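Local structure of pantothenate synthetase (Francisella tularensis subsp. tularensis, 3N8H) at the interface of chains A and B. The protein catalyses the ATP-dependent condensation of pantoate with beta-alanine to give pantothenate, passing through a pantoyl-adenylate intermediate. Residues are numbered along the deposited sequence; one frame, centred on the assembly and turned at random. Chains: chain A/B, Pantothenate synthetase.

The interface of chains A and B. Residues chain A 109, 136, 166-167; chain B 107, 109, 133, 136-137, 140.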
ATOM      1  N   ILE A 109      -1.237   4.533  -1.586  1.00 31.21           N
ATOM      2  CA  ILE A 109      -1.729   4.389  -0.228  1.00 35.39           C
ATOM      3  C   ILE A 109      -2.558   5.620   0.095  1.00 41.26           C
ATOM      4  O   ILE A 109      -2.073   6.747  -0.033  1.00 36.34           O
ATOM      5  CB  ILE A 109      -0.576   4.280   0.785  1.00 37.90           C
ATOM      6  CG1 ILE A 109       0.159   2.953   0.607  1.00 42.04           C
ATOM      7  CG2 ILE A 109      -1.125   4.362   2.188  1.00 35.28           C
ATOM      8  CD1 ILE A 109      -0.662   1.755   1.001  1.00 49.81           C
ATOM      9  N   LEU A 136       6.354   3.444   1.892  1.00 32.87           N
ATOM     10  CA  LEU A 136       6.123   2.005   1.742  1.00 34.54           C
ATOM     11  C   LEU A 136       7.105   1.385   0.735  1.00 37.45           C
ATOM     12  O   LEU A 136       7.691   0.343   1.000  1.00 30.07           O
ATOM     13  CB  LEU A 136       4.674   1.717   1.316  1.00 33.95           C
ATOM     14  CG  LEU A 136       4.324   0.220   1.253  1.00 37.50           C
ATOM     15  CD1 LEU A 136       4.819  -0.545   2.497  1.00 37.86           C
ATOM     16  CD2 LEU A 136       2.817  -0.003   1.057  1.00 28.80           C
ATOM     17  N   ASP A 166       0.285  -1.725   9.843  1.00 32.73           N
ATOM     18  CA  ASP A 166      -0.772  -2.233   8.967  1.00 31.29           C
ATOM     19  C   ASP A 166      -0.238  -3.150   7.896  1.00 32.29           C
ATOM     20  O   ASP A 166      -0.915  -4.082   7.469  1.00 34.82           O
ATOM     21  CB  ASP A 166      -1.501  -1.067   8.303  1.00 38.82           C
ATOM     22  CG  ASP A 166      -2.822  -0.729   8.997  1.00 45.68           C
ATOM     23  OD1 ASP A 166      -3.604  -1.661   9.316  1.00 53.67           O
ATOM     24  OD2 ASP A 166      -3.075   0.474   9.210  1.00 38.87           O
ATOM     25  N   PHE A 167       0.991  -2.904   7.463  1.00 28.08           N
ATOM     26  CA  PHE A 167       1.546  -3.741   6.411  1.00 33.77           C
ATOM     27  C   PHE A 167       2.700  -4.585   6.892  1.00 36.14           C
ATOM     28  O   PHE A 167       3.594  -4.950   6.121  1.00 35.96           O
ATOM     29  CB  PHE A 167       1.877  -2.875   5.191  1.00 32.45           C
ATOM     30  CG  PHE A 167       0.666  -2.159   4.679  1.00 35.58           C
ATOM     31  CD1 PHE A 167      -0.382  -2.890   4.118  1.00 32.44           C
ATOM     32  CD2 PHE A 167       0.525  -0.792   4.834  1.00 36.07           C
ATOM     33  CE1 PHE A 167      -1.543  -2.261   3.663  1.00 35.28           C
ATOM     34  CE2 PHE A 167      -0.632  -0.142   4.389  1.00 40.04           C
ATOM     35  CZ  PHE A 167      -1.671  -0.873   3.809  1.00 33.62           C
TER
ATOM     36  N   LEU B 107      -5.637   2.673   6.262  1.00 31.40           N
ATOM     37  CA  LEU B 107      -4.713   2.828   5.140  1.00 34.10           C
ATOM     38  C   LEU B 107      -5.114   1.872   4.025  1.00 32.52           C
ATOM     39  O   LEU B 107      -5.061   0.653   4.188  1.00 34.53           O
ATOM     40  CB  LEU B 107      -3.276   2.547   5.599  1.00 24.55           C
ATOM     41  CG  LEU B 107      -2.827   3.429   6.770  1.00 35.42           C
ATOM     42  CD1 LEU B 107      -1.405   3.099   7.208  1.00 39.87           C
ATOM     43  CD2 LEU B 107      -2.958   4.916   6.415  1.00 35.87           C
ATOM     44  N   ILE B 109      -4.985   0.671  -0.199  1.00 34.99           N
ATOM     45  CA  ILE B 109      -4.457   0.802  -1.546  1.00 30.98           C
ATOM     46  C   ILE B 109      -5.561   1.297  -2.479  1.00 39.23           C
ATOM     47  O   ILE B 109      -6.608   0.649  -2.593  1.00 36.49           O
ATOM     48  CB  ILE B 109      -3.904  -0.524  -2.073  1.00 39.86           C
ATOM     49  CG1 ILE B 109      -2.714  -0.986  -1.218  1.00 44.75           C
ATOM     50  CG2 ILE B 109      -3.490  -0.359  -3.531  1.00 39.73           C
ATOM     51  CD1 ILE B 109      -1.436  -0.181  -1.492  1.00 36.28           C
ATOM     52  N   THR B 133      -5.805  -4.013  -0.891  1.00 26.86           N
ATOM     53  CA  THR B 133      -5.329  -3.744   0.456  1.00 23.86           C
ATOM     54  C   THR B 133      -5.147  -5.076   1.230  1.00 36.88           C
ATOM     55  O   THR B 133      -4.150  -5.270   1.914  1.00 30.18           O
ATOM     56  CB  THR B 133      -6.279  -2.790   1.206  1.00 25.90           C
ATOM     57  OG1 THR B 133      -6.322  -1.528   0.500  1.00 33.76           O
ATOM     58  CG2 THR B 133      -5.787  -2.548   2.629  1.00 29.09           C
ATOM     59  N   LEU B 136      -2.169  -7.210  -0.328  1.00 26.97           N
ATOM     60  CA  LEU B 136      -0.902  -6.653   0.144  1.00 26.18           C
ATOM     61  C   LEU B 136      -0.613  -7.118   1.585  1.00 34.33           C
ATOM     62  O   LEU B 136       0.484  -7.537   1.891  1.00 25.77           O
ATOM     63  CB  LEU B 136      -0.908  -5.126   0.053  1.00 24.93           C
ATOM     64  CG  LEU B 136       0.360  -4.475   0.607  1.00 32.22           C
ATOM     65  CD1 LEU B 136       1.612  -5.050  -0.060  1.00 33.27           C
ATOM     66  CD2 LEU B 136       0.300  -2.942   0.452  1.00 28.58           C
ATOM     67  N   LYS B 137      -1.610  -7.078   2.463  1.00 24.89           N
ATOM     68  CA  LYS B 137      -1.391  -7.440   3.862  1.00 23.23           C
ATOM     69  C   LYS B 137      -1.115  -8.950   3.978  1.00 22.49           C
ATOM     70  O   LYS B 137      -0.270  -9.389   4.754  1.00 33.27           O
ATOM     71  CB  LYS B 137      -2.642  -7.078   4.713  1.00 33.69           C
ATOM     72  CG  LYS B 137      -2.811  -5.617   5.150  1.00 33.99           C
ATOM     73  CD  LYS B 137      -4.244  -5.412   5.734  1.00 28.93           C
ATOM     74  CE  LYS B 137      -4.449  -4.057   6.344  1.00 32.85           C
ATOM     75  NZ  LYS B 137      -3.704  -3.915   7.637  1.00 31.07           N
ATOM     76  N   GLN B 140       2.365  -9.655   2.894  1.00 33.68           N
ATOM     77  CA  GLN B 140       3.342  -9.199   3.872  1.00 29.36           C
ATOM     78  C   GLN B 140       3.374 -10.199   5.014  1.00 37.99           C
ATOM     79  O   GLN B 140       4.390 -10.372   5.674  1.00 34.38           O
ATOM     80  CB  GLN B 140       3.032  -7.787   4.399  1.00 24.74           C
ATOM     81  CG  GLN B 140       3.114  -6.672   3.320  1.00 34.06           C
ATOM     82  CD  GLN B 140       4.557  -6.340   2.954  1.00 38.84           C
ATOM     83  OE1 GLN B 140       5.113  -6.883   1.999  1.00 32.32           O
ATOM     84  NE2 GLN B 140       5.172  -5.458   3.728  1.00 37.04           N
TER
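The ammonium nitrogen NZ of B:Lys137 is gripped by two oxygens of A:Asp166, the last residue of helix 154-166. NZ of B:Lys137 donates to the backbone O of A:Asp166 at 2.8 Å, tilted from the carbonyl plane. NZ of B:Lys137 also forms a salt bridge with OD1 of the A:Asp166 carboxylate at 2.8 Å, on the anti side and well out of the carboxylate plane. The lysine chain runs extended and then bends at its last torsion (chi4 -72°), which turns NZ back to this pair of acceptors; a long, flexible cation can reach both the C-terminal carbonyl of the helix and the carboxylate. One turn further along helix 127-142, the amide NE2 of B:Gln140 donates to the backbone O of A:Phe167, 2.9 Å away. The approach is nearly linear with the C=O, and the acceptor lies close to the amide plane. These bonds hold the backbone on both sides of the phenyl group, which enters chain B between helix 127-142 and strand 107-111. The CD2 methyl of B:Leu136 lies over one face of the A:Phe167 ring, 3.7 Å from CD1, while CB of A:Asp166 covers the opposite face near the rim. The CG methylene of B:Lys137 lies at the rim, so the lysine serves as both apolar wall and charged tip. Across the ring, CE2 faces CB of B:Leu107.

The homodimer's two-fold axis brings like residues together: A:Ile109 and B:Ile109 form an antiparallel beta bridge, and their slender CD1 methyls meet tightly, 3.2 Å apart, while A:Leu136 and B:Leu136 meet tip to tip, CD2 to CD2 at 3.9 Å. Within chain B, the hydroxyl OG1 of B:Thr133 ties helix to strand by accepting the backbone N-H of B:Ile109 at 2.7 Å.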